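Local structure of gamma-D-glutamyl-L-lysine dipeptidyl-peptidase (Bacillus cereus ATCC 10987, 3H41) at residues Leu18-Asp23 against Lys59-Ala64; Trp79-Val84 against Pro97-Glu102. The protein is a cysteine peptidase of the NlpC/P60 family that probably cleaves the gamma-D-glutamyl-L-lysine bond of murein peptides, releasing L-Ala-gamma-D-Glu. All coordinates share one frame; numbering follows the deposited sequence.

Contact 1: Leu18-Asp23 against Lys59-Ala64. With ALA (alanine), chain B.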
ATOM      1  N   LEU A  18       5.034  -6.264  -7.548  1.00 12.63           N
ATOM      2  CA  LEU A  18       6.409  -6.312  -7.961  1.00 10.94           C
ATOM      3  C   LEU A  18       7.108  -7.563  -7.396  1.00 13.22           C
ATOM      4  O   LEU A  18       6.999  -7.884  -6.206  1.00 14.25           O
ATOM      5  CB  LEU A  18       7.138  -5.051  -7.503  1.00 10.46           C
ATOM      6  CG  LEU A  18       6.916  -3.826  -8.428  1.00 15.57           C
ATOM      7  CD1 LEU A  18       5.487  -3.327  -8.350  1.00 19.00           C
ATOM      8  CD2 LEU A  18       7.923  -2.741  -8.010  1.00 16.52           C
ATOM      9  N   TRP A  19       7.842  -8.227  -8.269  1.00 11.04           N
ATOM     10  CA  TRP A  19       8.467  -9.547  -7.996  1.00 14.02           C
ATOM     11  C   TRP A  19       9.973  -9.371  -7.794  1.00 14.83           C
ATOM     12  O   TRP A  19      10.552  -8.439  -8.341  1.00 14.13           O
ATOM     13  CB  TRP A  19       8.174 -10.531  -9.153  1.00 16.17           C
ATOM     14  CG  TRP A  19       6.711 -10.858  -9.214  1.00 10.04           C
ATOM     15  CD1 TRP A  19       5.728 -10.015  -9.625  1.00 14.97           C
ATOM     16  CD2 TRP A  19       6.038 -12.054  -8.759  1.00 10.71           C
ATOM     17  NE1 TRP A  19       4.508 -10.593  -9.486  1.00 11.73           N
ATOM     18  CE2 TRP A  19       4.656 -11.852  -8.966  1.00 10.84           C
ATOM     19  CE3 TRP A  19       6.467 -13.290  -8.249  1.00 14.73           C
ATOM     20  CZ2 TRP A  19       3.684 -12.828  -8.648  1.00 12.65           C
ATOM     21  CZ3 TRP A  19       5.519 -14.238  -7.920  1.00 11.54           C
ATOM     22  CH2 TRP A  19       4.138 -14.016  -8.140  1.00 17.11           C
ATOM     23  N   THR A  20      10.594 -10.272  -7.028  1.00 14.00           N
ATOM     24  CA  THR A  20      12.022 -10.231  -6.808  1.00 14.74           C
ATOM     25  C   THR A  20      12.775 -10.682  -8.054  1.00 13.64           C
ATOM     26  O   THR A  20      13.943 -10.436  -8.167  1.00 17.90           O
ATOM     27  CB  THR A  20      12.438 -11.149  -5.643  1.00 14.42           C
ATOM     28  OG1 THR A  20      11.968 -12.484  -5.909  1.00 13.99           O
ATOM     29  CG2 THR A  20      11.853 -10.615  -4.330  1.00 10.07           C
ATOM     30  N   ALA A  21      12.113 -11.346  -8.993  1.00 15.15           N
ATOM     31  CA  ALA A  21      12.741 -11.726 -10.254  1.00 13.88           C
ATOM     32  C   ALA A  21      11.653 -11.710 -11.276  1.00 16.69           C
ATOM     33  O   ALA A  21      10.501 -11.913 -10.915  1.00 17.87           O
ATOM     34  CB  ALA A  21      13.367 -13.145 -10.164  1.00 15.60           C
ATOM     35  N   PRO A  22      11.992 -11.479 -12.548  1.00 14.92           N
ATOM     36  CA  PRO A  22      10.950 -11.553 -13.567  1.00 16.63           C
ATOM     37  C   PRO A  22      10.582 -13.021 -13.885  1.00 16.53           C
ATOM     38  O   PRO A  22      11.271 -13.938 -13.409  1.00 17.14           O
ATOM     39  CB  PRO A  22      11.614 -10.873 -14.772  1.00 19.67           C
ATOM     40  CG  PRO A  22      13.081 -11.186 -14.583  1.00 18.79           C
ATOM     41  CD  PRO A  22      13.333 -11.223 -13.129  1.00 16.11           C
ATOM     42  N   ASP A  23       9.462 -13.211 -14.581  1.00 17.60           N
ATOM     43  CA  ASP A  23       9.057 -14.548 -15.058  0.50 20.24           C
ATOM     44  C   ASP A  23       8.901 -15.583 -13.968  1.00 20.90           C
ATOM     45  O   ASP A  23       9.212 -16.770 -14.189  1.00 23.24           O
ATOM     46  CB  ASP A  23      10.113 -15.127 -16.008  0.50 22.01           C
ATOM     47  CG  ASP A  23      10.378 -14.250 -17.167  0.50 21.32           C
ATOM     48  OD1 ASP A  23       9.431 -14.051 -17.945  0.50 16.26           O
ATOM     49  OD2 ASP A  23      11.537 -13.788 -17.291  0.50 20.93           O
ATOM     50  N   LYS A  59       9.467 -14.223  -3.127  1.00 12.29           N
ATOM     51  CA  LYS A  59       8.993 -13.939  -4.480  1.00 10.84           C
ATOM     52  C   LYS A  59       8.626 -12.488  -4.771  1.00 11.98           C
ATOM     53  O   LYS A  59       8.690 -12.088  -5.930  1.00 11.08           O
ATOM     54  CB  LYS A  59       7.809 -14.817  -4.846  1.00 12.32           C
ATOM     55  CG  LYS A  59       8.184 -16.278  -5.058  1.00 13.04           C
ATOM     56  CD  LYS A  59       8.944 -16.441  -6.396  1.00 18.38           C
ATOM     57  CE  LYS A  59       9.721 -17.753  -6.442  1.00 28.47           C
ATOM     58  NZ  LYS A  59      10.998 -17.598  -5.735  1.00 38.40           N
ATOM     59  N   LEU A  60       8.164 -11.764  -3.756  1.00 11.92           N
ATOM     60  CA  LEU A  60       7.596 -10.419  -3.900  1.00 12.29           C
ATOM     61  C   LEU A  60       8.374  -9.316  -3.190  1.00 16.94           C
ATOM     62  O   LEU A  60       9.038  -9.529  -2.174  1.00 15.17           O
ATOM     63  CB  LEU A  60       6.167 -10.393  -3.368  1.00  9.14           C
ATOM     64  CG  LEU A  60       5.164 -11.386  -3.962  1.00 11.35           C
ATOM     65  CD1 LEU A  60       3.716 -11.180  -3.391  1.00 10.02           C
ATOM     66  CD2 LEU A  60       5.166 -11.394  -5.510  1.00  9.10           C
ATOM     67  N   GLU A  61       8.216  -8.111  -3.722  1.00 13.55           N
ATOM     68  CA  GLU A  61       8.875  -6.927  -3.208  1.00 13.87           C
ATOM     69  C   GLU A  61       7.896  -5.971  -2.575  1.00 13.63           C
ATOM     70  O   GLU A  61       8.061  -5.596  -1.427  1.00 12.14           O
ATOM     71  CB  GLU A  61       9.593  -6.223  -4.356  1.00 15.35           C
ATOM     72  CG  GLU A  61      10.774  -6.995  -4.912  1.00 13.77           C
ATOM     73  CD  GLU A  61      12.004  -6.940  -4.013  1.00 20.84           C
ATOM     74  OE1 GLU A  61      11.899  -6.616  -2.797  1.00 15.96           O
ATOM     75  OE2 GLU A  61      13.098  -7.230  -4.542  1.00 26.15           O
ATOM     76  N   THR A  62       6.893  -5.551  -3.348  1.00 11.96           N
ATOM     77  CA  THR A  62       5.937  -4.564  -2.889  1.00 11.98           C
ATOM     78  C   THR A  62       4.764  -4.519  -3.862  1.00 11.97           C
ATOM     79  O   THR A  62       4.706  -5.289  -4.800  1.00 11.66           O
ATOM     80  CB  THR A  62       6.564  -3.159  -2.744  1.00 12.65           C
ATOM     81  OG1 THR A  62       5.647  -2.279  -2.051  1.00 12.59           O
ATOM     82  CG2 THR A  62       6.964  -2.593  -4.117  1.00 12.59           C
ATOM     83  N   GLN A  63       3.824  -3.635  -3.613  1.00 11.74           N
ATOM     84  CA  GLN A  63       2.812  -3.347  -4.606  1.00 12.64           C
ATOM     85  C   GLN A  63       2.730  -1.853  -4.776  1.00 11.59           C
ATOM     86  O   GLN A  63       3.001  -1.115  -3.819  1.00 12.99           O
ATOM     87  CB  GLN A  63       1.451  -3.885  -4.173  1.00 13.81           C
ATOM     88  CG  GLN A  63       1.317  -5.442  -4.190  1.00 11.77           C
ATOM     89  CD  GLN A  63      -0.058  -5.877  -3.737  1.00 10.25           C
ATOM     90  OE1 GLN A  63      -0.627  -5.286  -2.798  1.00 13.05           O
ATOM     91  NE2 GLN A  63      -0.632  -6.876  -4.421  1.00 11.90           N
ATOM     92  N   ALA A  64       2.374  -1.408  -5.988  1.00 12.15           N
ATOM     93  CA  ALA A  64       2.249   0.021  -6.300  1.00 13.05           C
ATOM     94  C   ALA A  64       0.865   0.265  -6.845  1.00 11.83           C
ATOM     95  O   ALA A  64       0.351  -0.555  -7.625  1.00 12.11           O
ATOM     96  CB  ALA A  64       3.314   0.450  -7.310  1.00 10.21           C
TER
HETATM   97  N   ALA B 501       8.979  -5.812   1.116  1.00 19.96           N
HETATM   98  CA  ALA B 501       7.988  -6.710   1.858  1.00 24.53           C
HETATM   99  C   ALA B 501       8.505  -7.034   3.255  1.00 24.79           C
HETATM  100  O   ALA B 501       9.723  -7.063   3.480  1.00 22.52           O
HETATM  101  CB  ALA B 501       7.761  -8.014   1.098  1.00 24.67           C
HETATM  102  O   HOH W   1      12.745 -14.856  -6.839  1.00 35.07           O
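L18 and E61 meet through their backbones. The E61 N-H donates to L18 O at 2.8 Å, with the donor tilted 30° from the carbonyl plane. Two more bonds flank it: L18 N to T62 O, and T20 N to K59 O at 2.9 Å. In the last, T20 N sits well above the K59 carbonyl plane. Beside these bonds W19 and L60 form a non-hydrogen-bonded antiparallel pair. L60 CD2 lies over the centre of the six-membered ring of W19, 3.4 Å from its centroid, a CH-pi contact. T20 OG1 is hydrogen-bonded to N58 O and receives a bond of 2.7 Å from a water. That water is a weak acceptor from K59 NZ, whose stronger partner is A57 O. The chi2 bend of E61 (-76°) puts CD 3.7 Å from T20 CG2; OE2 is 3.6 Å from the same methyl. The carboxylate forms a salt bridge to R91 through OE1. T62 OG1 is hydrogen-bonded to Q87 OE1 and R233 NE. E61 O points out of the strand pair and accepts from the alanine N at 2.7 Å. Pairing uses the E61 N-H, while its carbonyl serves substrate recognition, consistent with selection for a free L-Ala amino terminus.

Contact 2: Trp79-Val84 against Pro97-Glu102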
ATOM      1  N   TRP A  79       8.955  -8.263 -19.039  1.00 22.10           N
ATOM      2  CA  TRP A  79       9.088  -7.723 -17.692  1.00 18.36           C
ATOM      3  C   TRP A  79      10.032  -6.536 -17.617  1.00 19.70           C
ATOM      4  O   TRP A  79      11.048  -6.495 -18.306  1.00 18.87           O
ATOM      5  CB  TRP A  79       9.581  -8.816 -16.750  1.00 19.96           C
ATOM      6  CG  TRP A  79       8.566  -9.889 -16.536  1.00 18.01           C
ATOM      7  CD1 TRP A  79       8.248 -10.884 -17.406  1.00 18.88           C
ATOM      8  CD2 TRP A  79       7.690 -10.057 -15.394  1.00 14.73           C
ATOM      9  NE1 TRP A  79       7.272 -11.700 -16.858  1.00 18.50           N
ATOM     10  CE2 TRP A  79       6.902 -11.194 -15.638  1.00 18.42           C
ATOM     11  CE3 TRP A  79       7.528  -9.374 -14.186  1.00 16.03           C
ATOM     12  CZ2 TRP A  79       5.949 -11.657 -14.720  1.00 17.47           C
ATOM     13  CZ3 TRP A  79       6.607  -9.831 -13.289  1.00 16.76           C
ATOM     14  CH2 TRP A  79       5.820 -10.967 -13.559  1.00 15.57           C
ATOM     15  N   VAL A  80       9.693  -5.570 -16.757  1.00 17.10           N
ATOM     16  CA  VAL A  80      10.574  -4.450 -16.441  1.00 15.94           C
ATOM     17  C   VAL A  80      10.917  -4.442 -14.974  1.00 18.42           C
ATOM     18  O   VAL A  80      10.120  -4.878 -14.139  1.00 16.08           O
ATOM     19  CB  VAL A  80       9.973  -3.073 -16.828  1.00 17.82           C
ATOM     20  CG1 VAL A  80      10.112  -2.866 -18.343  1.00 17.91           C
ATOM     21  CG2 VAL A  80       8.480  -2.910 -16.379  1.00 16.94           C
ATOM     22  N   LYS A  81      12.095  -3.902 -14.661  1.00 15.76           N
ATOM     23  CA  LYS A  81      12.486  -3.625 -13.316  1.00 18.91           C
ATOM     24  C   LYS A  81      12.252  -2.138 -13.141  1.00 16.92           C
ATOM     25  O   LYS A  81      12.576  -1.360 -14.053  1.00 17.67           O
ATOM     26  CB  LYS A  81      13.943  -4.008 -13.065  1.00 19.76           C
ATOM     27  CG  LYS A  81      14.301  -3.958 -11.582  1.00 22.88           C
ATOM     28  CD  LYS A  81      15.758  -4.270 -11.318  1.00 23.22           C
ATOM     29  CE  LYS A  81      16.024  -4.125  -9.832  1.00 28.89           C
ATOM     30  NZ  LYS A  81      17.452  -4.341  -9.524  1.00 31.71           N
ATOM     31  N   VAL A  82      11.615  -1.777 -12.018  1.00 13.82           N
ATOM     32  CA  VAL A  82      11.182  -0.401 -11.728  1.00 12.14           C
ATOM     33  C   VAL A  82      11.562  -0.024 -10.315  1.00 13.97           C
ATOM     34  O   VAL A  82      11.819  -0.893  -9.477  1.00 15.28           O
ATOM     35  CB  VAL A  82       9.652  -0.184 -11.994  1.00 15.31           C
ATOM     36  CG1 VAL A  82       9.265  -0.669 -13.371  1.00 13.74           C
ATOM     37  CG2 VAL A  82       8.758  -0.897 -10.960  1.00 14.80           C
ATOM     38  N   LEU A  83      11.702   1.273 -10.082  1.00 14.07           N
ATOM     39  CA  LEU A  83      11.821   1.821  -8.745  1.00 15.44           C
ATOM     40  C   LEU A  83      10.543   2.618  -8.440  1.00 16.22           C
ATOM     41  O   LEU A  83      10.224   3.598  -9.133  1.00 14.59           O
ATOM     42  CB  LEU A  83      13.056   2.738  -8.617  1.00 14.85           C
ATOM     43  CG  LEU A  83      14.361   2.118  -9.121  1.00 18.38           C
ATOM     44  CD1 LEU A  83      15.522   3.146  -9.006  1.00 19.72           C
ATOM     45  CD2 LEU A  83      14.668   0.817  -8.363  1.00 17.02           C
ATOM     46  N   VAL A  84       9.829   2.203  -7.394  1.00 15.32           N
ATOM     47  CA  VAL A  84       8.568   2.820  -7.029  1.00 14.99           C
ATOM     48  C   VAL A  84       8.802   4.052  -6.187  1.00 14.79           C
ATOM     49  O   VAL A  84       9.322   3.996  -5.064  1.00 14.17           O
ATOM     50  CB  VAL A  84       7.631   1.835  -6.263  1.00 14.49           C
ATOM     51  CG1 VAL A  84       6.275   2.546  -5.907  1.00 15.22           C
ATOM     52  CG2 VAL A  84       7.395   0.503  -7.080  1.00 12.12           C
ATOM     53  N   PRO A  97      12.561  -1.205  -5.348  1.00 15.51           N
ATOM     54  CA  PRO A  97      12.816  -1.961  -6.559  1.00 14.66           C
ATOM     55  C   PRO A  97      12.004  -3.243  -6.689  1.00 14.33           C
ATOM     56  O   PRO A  97      11.668  -3.887  -5.694  1.00 16.42           O
ATOM     57  CB  PRO A  97      14.280  -2.282  -6.435  1.00 15.23           C
ATOM     58  CG  PRO A  97      14.444  -2.524  -4.982  1.00 12.84           C
ATOM     59  CD  PRO A  97      13.613  -1.432  -4.342  1.00 17.25           C
ATOM     60  N   GLY A  98      11.711  -3.608  -7.923  1.00 14.73           N
ATOM     61  CA  GLY A  98      11.157  -4.909  -8.216  1.00 15.08           C
ATOM     62  C   GLY A  98      10.722  -5.050  -9.654  1.00 14.67           C
ATOM     63  O   GLY A  98      10.733  -4.106 -10.387  1.00 15.42           O
ATOM     64  N   TRP A  99      10.314  -6.255 -10.019  1.00 12.06           N
ATOM     65  CA  TRP A  99       9.966  -6.607 -11.391  1.00 13.59           C
ATOM     66  C   TRP A  99       8.463  -6.742 -11.565  1.00 15.35           C
ATOM     67  O   TRP A  99       7.755  -7.311 -10.704  1.00 15.04           O
ATOM     68  CB  TRP A  99      10.654  -7.924 -11.778  1.00 14.35           C
ATOM     69  CG  TRP A  99      12.135  -7.837 -11.837  1.00 13.76           C
ATOM     70  CD1 TRP A  99      13.017  -8.003 -10.814  1.00 17.94           C
ATOM     71  CD2 TRP A  99      12.925  -7.610 -13.021  1.00 14.98           C
ATOM     72  NE1 TRP A  99      14.315  -7.841 -11.284  1.00 15.35           N
ATOM     73  CE2 TRP A  99      14.279  -7.611 -12.633  1.00 22.62           C
ATOM     74  CE3 TRP A  99      12.607  -7.380 -14.359  1.00 15.42           C
ATOM     75  CZ2 TRP A  99      15.322  -7.412 -13.541  1.00 20.63           C
ATOM     76  CZ3 TRP A  99      13.649  -7.175 -15.267  1.00 21.03           C
ATOM     77  CH2 TRP A  99      14.984  -7.194 -14.854  1.00 19.61           C
HETATM   78  N   MSE A 100       7.972  -6.200 -12.673  1.00 14.54           N
HETATM   79  CA  MSE A 100       6.554  -6.207 -12.993  1.00 15.65           C
HETATM   80  C   MSE A 100       6.331  -6.303 -14.515  1.00 15.91           C
HETATM   81  O   MSE A 100       7.231  -5.968 -15.294  1.00 17.24           O
HETATM   82  CB  MSE A 100       5.891  -4.957 -12.414  1.00 16.72           C
HETATM   83  CG  MSE A 100       6.435  -3.626 -12.956  1.00 20.60           C
HETATM   84 SE   MSE A 100       5.369  -2.115 -12.304  0.75  8.01          SE
HETATM   85  CE  MSE A 100       3.812  -2.528 -13.271  1.00 10.85           C
ATOM     86  N   PRO A 101       5.142  -6.764 -14.951  1.00 15.89           N
ATOM     87  CA  PRO A 101       4.891  -6.767 -16.411  1.00 15.18           C
ATOM     88  C   PRO A 101       4.830  -5.382 -16.984  1.00 18.50           C
ATOM     89  O   PRO A 101       4.148  -4.518 -16.434  1.00 17.14           O
ATOM     90  CB  PRO A 101       3.533  -7.445 -16.542  1.00 16.05           C
ATOM     91  CG  PRO A 101       3.404  -8.287 -15.284  1.00 17.67           C
ATOM     92  CD  PRO A 101       4.072  -7.474 -14.226  1.00 15.08           C
ATOM     93  N   GLU A 102       5.534  -5.174 -18.087  1.00 18.19           N
ATOM     94  CA  GLU A 102       5.502  -3.876 -18.774  1.00 18.98           C
ATOM     95  C   GLU A 102       4.090  -3.429 -19.142  1.00 17.88           C
ATOM     96  O   GLU A 102       3.792  -2.233 -19.162  1.00 15.35           O
ATOM     97  CB  GLU A 102       6.386  -3.896 -20.029  1.00 18.19           C
ATOM     98  CG  GLU A 102       6.637  -2.467 -20.518  1.00 26.73           C
ATOM     99  CD  GLU A 102       7.772  -2.373 -21.528  1.00 39.25           C
ATOM    100  OE1 GLU A 102       7.898  -3.300 -22.349  1.00 37.51           O
ATOM    101  OE2 GLU A 102       8.520  -1.370 -21.488  1.00 44.54           O
TER
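K81 and W99 face each other across a non-hydrogen-bonded antiparallel pair. K81 CB lies over the centre of the six-membered ring of W99, 3.5 Å from the centroid, as a CH-pi contact. K81 CG is anti to the backbone N (chi1 -170°), and the extended chain carries CD to 3.9 Å from W99 NE1. A second indole packs at the end of the pair. W79 CE3 comes 3.3 Å from M100 C, and its CZ3 touches P101 CD. P101 CD makes an off-centre CH-pi contact with the six-membered ring of W79, and CG stands over the same face toward the rim. On the face opposite K81 and W99, V82 CG2 meets the selenium of M100 (selenomethionine) at 3.8 Å, the two side chains crossing at about a right angle. V80 CG2 packs on M100 CG, and V80 CG1 lies 3.8 Å from E102 OE2.

Four backbone bonds set this register. V80 and M100 exchange a reciprocal pair, 2.9 Å both for V80 N to M100 O and for M100 N to V80 O. V82 and G98 exchange another. The strands form a beta hairpin within the SH3-like domain, closed by a long connection.

Further out, K81 and L83 bond by their backbones to strand 69-76 on the side away from 96-101, and V80 packs on V72. E102 OE1 forms a salt bridge with K75. Strand 15-19 covers the valine and M100 face, where L18 touches V82 and M100, and W79 meets W19 of the same strand edge-to-face.

In the fold
The centres of contact 1 and contact 2 are about 7 Å apart, and the two touch. A probable backbone hydrogen bond of 2.6 Å joins W19 N to W99 O. L18 CD2 packs on V84 CG2 at 3.4 Å, and E61 CG lies 3.3 Å from P97 O. Contact 1 is the nearer to the substrate: it supplies L60 and E61 to the alanine pocket, and E61 O holds the alanine N. Contact 2 stands one step back: the P97 side chain is about 8 Å from the bound alanine, but the preceding Y96 binds substrate. The E61 side chain is about 4 Å from that of Y96 and about 6 Å from that of D234, which is also hydrogen-bonded to the alanine, through OD1.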